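Local coordinates for cobalamin biosynthesis protein (Agrobacterium tumefaciens, PDB 3BY5), which probably takes part in cobalamin (vitamin B12) biosynthesis, although its own activity remains uncharacterised, at residues 109-115 with 127-131; 74-78 with 101-105; 43-49 with 65-71. One frame throughout, in Å; residues are numbered along the deposited sequence.

Contact 1: residues 109-115 with 127-131; sequences AGARLVA and IAMTS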
loop_
_atom_site.group_PDB
_atom_site.type_symbol
_atom_site.label_atom_id
_atom_site.label_comp_id
_atom_site.label_asym_id
_atom_site.label_seq_id
_atom_site.Cartn_x
_atom_site.Cartn_y
_atom_site.Cartn_z
ATOM N N ALA A 109 -13.068 3.619 4.889
ATOM C CA ALA A 109 -14.381 4.162 5.107
ATOM C C ALA A 109 -14.405 4.514 6.536
ATOM O O ALA A 109 -13.606 4.007 7.286
ATOM C CB ALA A 109 -15.380 3.132 4.827
ATOM N N GLY A 110 -15.322 5.374 6.929
ATOM C CA GLY A 110 -15.304 6.758 6.536
ATOM C C GLY A 110 -14.224 7.572 7.194
ATOM O O GLY A 110 -14.382 8.092 8.260
ATOM N N ALA A 111 -13.116 7.703 6.515
ATOM C CA ALA A 111 -12.121 8.638 6.902
ATOM C C ALA A 111 -12.584 10.024 6.606
ATOM O O ALA A 111 -13.513 10.229 5.867
ATOM C CB ALA A 111 -10.896 8.352 6.174
ATOM N N ARG A 112 -11.889 10.974 7.181
ATOM C CA ARG A 112 -12.050 12.397 6.908
ATOM C C ARG A 112 -10.685 13.079 6.937
ATOM O O ARG A 112 -9.744 12.569 7.548
ATOM C CB ARG A 112 -13.034 13.038 7.902
ATOM C CG ARG A 112 -12.518 13.146 9.326
ATOM C CD ARG A 112 -13.535 12.673 10.352
ATOM N NE ARG A 112 -12.856 12.213 11.567
ATOM C CZ ARG A 112 -12.569 10.940 11.847
ATOM N NH1 ARG A 112 -12.916 9.964 11.013
ATOM N NH2 ARG A 112 -11.938 10.638 12.977
ATOM N N LEU A 113 -10.577 14.214 6.253
ATOM C CA LEU A 113 -9.370 15.027 6.300
ATOM C C LEU A 113 -9.409 15.889 7.545
ATOM O O LEU A 113 -10.409 16.550 7.806
ATOM C CB LEU A 113 -9.276 15.916 5.065
ATOM C CG LEU A 113 -9.134 15.247 3.702
ATOM C CD1 LEU A 113 -9.343 16.289 2.635
ATOM C CD2 LEU A 113 -7.779 14.562 3.542
ATOM N N VAL A 114 -8.321 15.881 8.309
ATOM C CA VAL A 114 -8.289 16.559 9.609
ATOM C C VAL A 114 -7.426 17.820 9.638
ATOM O O VAL A 114 -7.491 18.608 10.588
ATOM C CB VAL A 114 -7.853 15.604 10.744
ATOM C CG1 VAL A 114 -8.843 14.459 10.883
ATOM C CG2 VAL A 114 -6.444 15.076 10.510
ATOM N N ALA A 115 -6.624 18.007 8.595
ATOM C CA ALA A 115 -5.705 19.129 8.514
ATOM C C ALA A 115 -5.821 19.743 7.123
ATOM O O ALA A 115 -6.223 19.053 6.186
ATOM C CB ALA A 115 -4.295 18.649 8.778
ATOM N N ILE A 127 -3.300 14.853 5.437
ATOM C CA ILE A 127 -3.530 13.942 6.561
ATOM C C ILE A 127 -5.006 13.571 6.702
ATOM O O ILE A 127 -5.869 14.443 6.789
ATOM C CB ILE A 127 -2.936 14.479 7.905
ATOM C CG1 ILE A 127 -1.407 14.528 7.839
ATOM C CG2 ILE A 127 -3.320 13.592 9.091
ATOM C CD1 ILE A 127 -0.848 15.894 7.559
ATOM N N ALA A 128 -5.276 12.267 6.700
ATOM C CA ALA A 128 -6.612 11.744 6.962
ATOM C C ALA A 128 -6.622 10.864 8.204
ATOM O O ALA A 128 -5.636 10.200 8.503
ATOM C CB ALA A 128 -7.123 10.971 5.766
HETATM N N MSE A 129 -7.738 10.881 8.930
HETATM C CA MSE A 129 -7.972 9.963 10.046
HETATM C C MSE A 129 -9.237 9.163 9.806
HETATM O O MSE A 129 -10.203 9.680 9.247
HETATM C CB MSE A 129 -8.091 10.719 11.362
HETATM C CG MSE A 129 -6.855 10.650 12.222
HETATM SE SE MSE A 129 -6.561 12.301 13.204
HETATM C CE MSE A 129 -5.026 11.786 14.293
ATOM N N THR A 130 -9.232 7.907 10.236
ATOM C CA THR A 130 -10.364 7.017 10.000
ATOM C C THR A 130 -11.263 6.907 11.232
ATOM O O THR A 130 -10.919 7.419 12.298
ATOM C CB THR A 130 -9.897 5.626 9.509
ATOM O OG1 THR A 130 -11.014 4.911 8.967
ATOM C CG2 THR A 130 -9.261 4.825 10.636
ATOM N N SER A 131 -12.410 6.245 11.059
ATOM C CA SER A 131 -13.433 6.072 12.103
ATOM C C SER A 131 -12.906 5.556 13.451
ATOM O O SER A 131 -13.297 6.066 14.503
ATOM C CB SER A 131 -14.555 5.153 11.601
ATOM O OG SER A 131 -15.132 5.648 10.405
HETATM O O HOH W 1 -4.842 17.368 4.690
#
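R112 and M129 form an antiparallel hydrogen-bonded pair, with R112 N to M129 O and M129 N to R112 O both at 3.0 Å. This is the open end of the beta hairpin made by strands 112-120 and 123-129. L113 and A128 follow as a non-hydrogen-bonded pair. A third backbone bond runs from V114 N to I127 O at 3.2 Å.

R112 and M129 put their side chains on one face of the sheet. R112 CG stands between its backbone N and carbonyl carbon (chi1 70°), and the chain bends again at chi2. This brings the guanidinium back over the partner strand. M129 CB lies over one face of the group, toward its rim. At the edge, R112 NH2 makes a weak bond to T130 O at 3.4 Å.

V114 crosses M129 at about a right angle. Its CG1 touches M129 CB at 3.8 Å and also reaches the selenium of this selenomethionine. L113 and A128 point to the other face, where helix 98-107 packs against both. At the far end of the contact V114 CG2 meets I127 CG2 at 3.7 Å, and one water accepts from I127 N and donates to A115 O.

Contact 2: residues 74-78 with 101-105; sequences RLEAV and AAALA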
loop_
_atom_site.group_PDB
_atom_site.type_symbol
_atom_site.label_atom_id
_atom_site.label_comp_id
_atom_site.label_asym_id
_atom_site.label_seq_id
_atom_site.Cartn_x
_atom_site.Cartn_y
_atom_site.Cartn_z
ATOM N N ARG A 74 -9.489 3.488 -7.947
ATOM C CA ARG A 74 -9.817 3.642 -6.537
ATOM C C ARG A 74 -9.790 5.121 -6.146
ATOM O O ARG A 74 -10.619 5.571 -5.359
ATOM C CB ARG A 74 -8.845 2.806 -5.690
ATOM C CG ARG A 74 -9.100 2.783 -4.179
ATOM C CD ARG A 74 -10.215 1.827 -3.768
ATOM N NE ARG A 74 -11.496 2.514 -3.592
ATOM C CZ ARG A 74 -11.959 2.968 -2.428
ATOM N NH1 ARG A 74 -11.249 2.813 -1.313
ATOM N NH2 ARG A 74 -13.140 3.579 -2.379
ATOM N N LEU A 75 -8.844 5.867 -6.712
ATOM C CA LEU A 75 -8.751 7.307 -6.505
ATOM C C LEU A 75 -9.971 8.012 -7.043
ATOM O O LEU A 75 -10.549 8.859 -6.361
ATOM C CB LEU A 75 -7.523 7.881 -7.202
ATOM C CG LEU A 75 -6.132 7.684 -6.605
ATOM C CD1 LEU A 75 -5.114 8.345 -7.504
ATOM C CD2 LEU A 75 -6.054 8.275 -5.230
ATOM N N GLU A 76 -10.351 7.662 -8.272
ATOM C CA GLU A 76 -11.540 8.216 -8.910
ATOM C C GLU A 76 -12.816 7.942 -8.107
ATOM O O GLU A 76 -13.643 8.833 -7.934
ATOM C CB GLU A 76 -11.684 7.693 -10.341
ATOM C CG GLU A 76 -10.722 8.323 -11.356
ATOM C CD GLU A 76 -10.985 9.805 -11.630
ATOM O OE1 GLU A 76 -12.143 10.271 -11.475
ATOM O OE2 GLU A 76 -10.021 10.503 -12.019
ATOM N N ALA A 77 -12.947 6.718 -7.606
ATOM C CA ALA A 77 -14.081 6.311 -6.777
ATOM C C ALA A 77 -14.217 7.174 -5.532
ATOM O O ALA A 77 -15.301 7.665 -5.239
ATOM C CB ALA A 77 -13.951 4.845 -6.391
ATOM N N VAL A 78 -13.101 7.361 -4.829
ATOM C CA VAL A 78 -13.020 8.161 -3.600
ATOM C C VAL A 78 -13.370 9.623 -3.856
ATOM O O VAL A 78 -14.172 10.211 -3.125
ATOM C CB VAL A 78 -11.620 8.010 -2.947
ATOM C CG1 VAL A 78 -11.334 9.100 -1.934
ATOM C CG2 VAL A 78 -11.523 6.664 -2.287
ATOM N N ALA A 101 -7.227 12.440 -1.990
ATOM C CA ALA A 101 -7.932 11.236 -2.424
ATOM C C ALA A 101 -7.145 9.945 -2.182
ATOM O O ALA A 101 -7.745 8.890 -1.993
ATOM C CB ALA A 101 -8.325 11.360 -3.886
ATOM N N ALA A 102 -5.812 10.036 -2.195
ATOM C CA ALA A 102 -4.926 8.898 -1.889
ATOM C C ALA A 102 -4.935 8.544 -0.412
ATOM O O ALA A 102 -5.013 7.371 -0.063
ATOM C CB ALA A 102 -3.513 9.172 -2.359
ATOM N N ALA A 103 -4.852 9.565 0.441
ATOM C CA ALA A 103 -4.913 9.408 1.896
ATOM C C ALA A 103 -6.260 8.869 2.349
ATOM O O ALA A 103 -6.312 8.034 3.245
ATOM C CB ALA A 103 -4.625 10.719 2.591
ATOM N N LEU A 104 -7.337 9.345 1.723
ATOM C CA LEU A 104 -8.691 8.914 2.060
ATOM C C LEU A 104 -8.969 7.503 1.588
ATOM O O LEU A 104 -9.694 6.767 2.251
ATOM C CB LEU A 104 -9.734 9.867 1.478
ATOM C CG LEU A 104 -9.926 11.229 2.155
ATOM C CD1 LEU A 104 -10.967 12.043 1.405
ATOM C CD2 LEU A 104 -10.312 11.089 3.619
ATOM N N ALA A 105 -8.392 7.126 0.448
ATOM C CA ALA A 105 -8.553 5.774 -0.086
ATOM C C ALA A 105 -7.878 4.741 0.798
ATOM O O ALA A 105 -8.451 3.690 1.081
ATOM C CB ALA A 105 -8.010 5.689 -1.485
#
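V78, L75 and A105 carry most of the packing between helices 72-84 and 98-107. The two short helical segments cross almost at a right angle (93°), with their axes 8.9 Å apart. Touching is therefore confined to one small patch.

V78 points toward the other helix and its two methyl groups meet different residues of it. CG1 is anti to the backbone N (chi1 163°) and lies between A101 and L104, 3.8 Å from L104 CB. It also rests near A101 O, a carbonyl already used by A105 N in the helix. The other branch, V78 CG2, sits on A105 CB at 3.7 Å.

L75 reaches across with one branch. Its CD2 lies against the backbone where A101 passes into A102, 3.5 Å from A102 N, and touches A102 CB at 3.9 Å. The rest of L75 also packs on A47 and P48, which places this helix at the end of strand 43-46.

The CB of A105 is shared by two residues. V78 CG2 comes from one turn and R74 CG from the turn before, 4.1 Å from A105 CB. The R74 chain bends at chi2 and chi3, and V78 CG2 lies over one face of the guanidinium. R74 NH2 has a long, weak ion pair with E81.

The small alanines let the leucine and valine branches come down to the main chain of helix 98-107. The contact between these segments is mainly apolar, so it rests on close fit and not on directed polar bonds.

Contact 3: residues 43-49 with 65-71; sequences YLATAPL and LSLEIVA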
loop_
_atom_site.group_PDB
_atom_site.type_symbol
_atom_site.label_atom_id
_atom_site.label_comp_id
_atom_site.label_asym_id
_atom_site.label_seq_id
_atom_site.Cartn_x
_atom_site.Cartn_y
_atom_site.Cartn_z
ATOM N N TYR A 43 0.756 5.432 8.594
ATOM C CA TYR A 43 0.574 4.843 7.272
ATOM C C TYR A 43 0.756 5.895 6.170
ATOM O O TYR A 43 0.251 7.004 6.278
ATOM C CB TYR A 43 -0.820 4.208 7.199
ATOM C CG TYR A 43 -1.001 3.175 6.122
ATOM C CD1 TYR A 43 -1.739 3.468 4.985
ATOM C CD2 TYR A 43 -0.449 1.900 6.245
ATOM C CE1 TYR A 43 -1.919 2.530 3.984
ATOM C CE2 TYR A 43 -0.623 0.948 5.245
ATOM C CZ TYR A 43 -1.362 1.277 4.117
ATOM O OH TYR A 43 -1.556 0.363 3.111
ATOM N N LEU A 44 1.492 5.551 5.121
ATOM C CA LEU A 44 1.696 6.459 3.987
ATOM C C LEU A 44 0.915 6.019 2.758
ATOM O O LEU A 44 0.654 4.832 2.577
ATOM C CB LEU A 44 3.178 6.558 3.620
ATOM C CG LEU A 44 4.143 7.304 4.531
ATOM C CD1 LEU A 44 5.510 7.294 3.895
ATOM C CD2 LEU A 44 3.679 8.727 4.771
ATOM N N ALA A 45 0.556 6.981 1.910
ATOM C CA ALA A 45 -0.211 6.701 0.694
ATOM C C ALA A 45 0.147 7.645 -0.449
ATOM O O ALA A 45 0.568 8.781 -0.220
ATOM C CB ALA A 45 -1.703 6.750 0.971
ATOM N N THR A 46 -0.029 7.161 -1.677
ATOM C CA THR A 46 0.287 7.941 -2.868
ATOM C C THR A 46 -0.561 7.544 -4.067
ATOM O O THR A 46 -1.204 6.500 -4.076
ATOM C CB THR A 46 1.804 7.870 -3.231
ATOM O OG1 THR A 46 2.111 8.862 -4.216
ATOM C CG2 THR A 46 2.208 6.497 -3.753
ATOM N N ALA A 47 -0.556 8.411 -5.068
ATOM C CA ALA A 47 -1.191 8.158 -6.348
ATOM C C ALA A 47 -0.206 7.358 -7.191
ATOM O O ALA A 47 0.957 7.255 -6.802
ATOM C CB ALA A 47 -1.497 9.472 -7.000
ATOM N N PRO A 48 -0.662 6.811 -8.313
ATOM C CA PRO A 48 0.225 6.098 -9.239
ATOM C C PRO A 48 1.443 6.935 -9.614
ATOM O O PRO A 48 1.298 7.990 -10.232
ATOM C CB PRO A 48 -0.662 5.880 -10.466
ATOM C CG PRO A 48 -2.045 5.838 -9.920
ATOM C CD PRO A 48 -2.063 6.803 -8.770
ATOM N N LEU A 49 2.628 6.465 -9.241
ATOM C CA LEU A 49 3.831 7.286 -9.299
ATOM C C LEU A 49 4.410 7.317 -10.710
ATOM O O LEU A 49 4.200 6.394 -11.498
ATOM C CB LEU A 49 4.880 6.770 -8.313
ATOM C CG LEU A 49 4.736 5.313 -7.869
ATOM C CD1 LEU A 49 5.208 4.370 -8.966
ATOM C CD2 LEU A 49 5.499 5.066 -6.578
ATOM N N LEU A 65 7.433 3.204 7.734
ATOM C CA LEU A 65 5.995 3.155 7.485
ATOM C C LEU A 65 5.713 2.392 6.199
ATOM O O LEU A 65 6.562 2.326 5.307
ATOM C CB LEU A 65 5.417 4.570 7.373
ATOM C CG LEU A 65 5.563 5.505 8.574
ATOM C CD1 LEU A 65 5.123 6.907 8.220
ATOM C CD2 LEU A 65 4.791 4.984 9.774
ATOM N N SER A 66 4.518 1.808 6.114
ATOM C CA SER A 66 4.067 1.139 4.900
ATOM C C SER A 66 3.591 2.184 3.907
ATOM O O SER A 66 3.189 3.275 4.302
ATOM C CB SER A 66 2.938 0.155 5.204
ATOM O OG SER A 66 3.426 -0.996 5.862
ATOM N N LEU A 67 3.651 1.855 2.620
ATOM C CA LEU A 67 3.165 2.751 1.579
ATOM C C LEU A 67 2.085 2.070 0.760
ATOM O O LEU A 67 2.249 0.934 0.353
ATOM C CB LEU A 67 4.316 3.195 0.675
ATOM C CG LEU A 67 3.988 4.167 -0.459
ATOM C CD1 LEU A 67 3.630 5.563 0.056
ATOM C CD2 LEU A 67 5.151 4.233 -1.429
ATOM N N GLU A 68 0.973 2.759 0.537
ATOM C CA GLU A 68 -0.019 2.271 -0.407
ATOM C C GLU A 68 -0.016 3.118 -1.671
ATOM O O GLU A 68 -0.288 4.311 -1.630
ATOM C CB GLU A 68 -1.419 2.210 0.208
ATOM C CG GLU A 68 -2.442 1.547 -0.709
ATOM C CD GLU A 68 -3.821 1.426 -0.083
ATOM O OE1 GLU A 68 -3.905 1.221 1.145
ATOM O OE2 GLU A 68 -4.827 1.512 -0.825
ATOM N N ILE A 69 0.321 2.492 -2.791
ATOM C CA ILE A 69 0.216 3.140 -4.091
ATOM C C ILE A 69 -1.181 2.829 -4.620
ATOM O O ILE A 69 -1.443 1.733 -5.122
ATOM C CB ILE A 69 1.318 2.672 -5.067
ATOM C CG1 ILE A 69 2.691 2.776 -4.393
ATOM C CG2 ILE A 69 1.261 3.481 -6.378
ATOM C CD1 ILE A 69 3.757 1.899 -5.002
ATOM N N VAL A 70 -2.074 3.803 -4.466
ATOM C CA VAL A 70 -3.497 3.627 -4.720
ATOM C C VAL A 70 -3.787 3.695 -6.217
ATOM O O VAL A 70 -3.386 4.649 -6.875
ATOM C CB VAL A 70 -4.318 4.703 -3.965
ATOM C CG1 VAL A 70 -5.788 4.499 -4.176
ATOM C CG2 VAL A 70 -4.006 4.664 -2.481
ATOM N N ALA A 71 -4.468 2.674 -6.741
ATOM C CA ALA A 71 -4.862 2.604 -8.154
ATOM C C ALA A 71 -5.764 3.766 -8.557
ATOM O O ALA A 71 -6.526 4.274 -7.734
ATOM C CB ALA A 71 -5.552 1.281 -8.441
#
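The ring of Y43 has S66 O over one face and E68 OE1 at its edge, near the ring plane. Ring and carboxylate planes stand 77° apart. Y43 CG is anti to the backbone N (chi1 -160°), which carries the ring across to the neighbouring strand. There Y43 CE2 meets S66 CB at 3.6 Å. Y43 OH lies 3.2 Å from E68 OE1 of its own chain and makes a weak bond to E68 OE1 of the second subunit.

Four backbone bonds join the strands in parallel register. L44 N binds S66 O, and E68 N returns to L44 O at 2.9 Å. T46 N then binds E68 O, and V70 N binds T46 O.

These are the two strands of a beta-alpha-beta unit, connected by helix 54-62. Strand 67-69 pairs antiparallel with a strand of the second subunit, so the sheet runs on, and S66 OG bonds A71 N of that subunit.

L44, T46, L67 and I69 share the face toward helix 54-62. L67 CD1 touches L44 CB at 3.7 Å. T46 and I69 lie side by side, T46 CG2 being 3.8 Å from I69 CG1, while T46 OG1 bonds I15 O on the next strand. Beyond strand 43-46, the L49 side chain crosses that of I69 at about a right angle, with L49 CD2 3.9 Å from I69 CD1.

From the N terminus, contact 3 comes first: it closes the loop through helix 54-62 and pairs two neighbouring strands of the sheet. The chain leaves it directly into helix 72-84. Contact 2 then closes the loop between this helix and helix 98-107. Contact 1 comes last and closes the C-terminal hairpin. The three are in series along the chain, and none nests in or crosses another. Contact 2 is the middle piece in space. A105 touches V70 of contact 3, and L104 touches A111 and A128 of contact 1. Contacts 1 and 3 do not touch, their nearest atoms being about 7 Å apart, but the same sheet carries both.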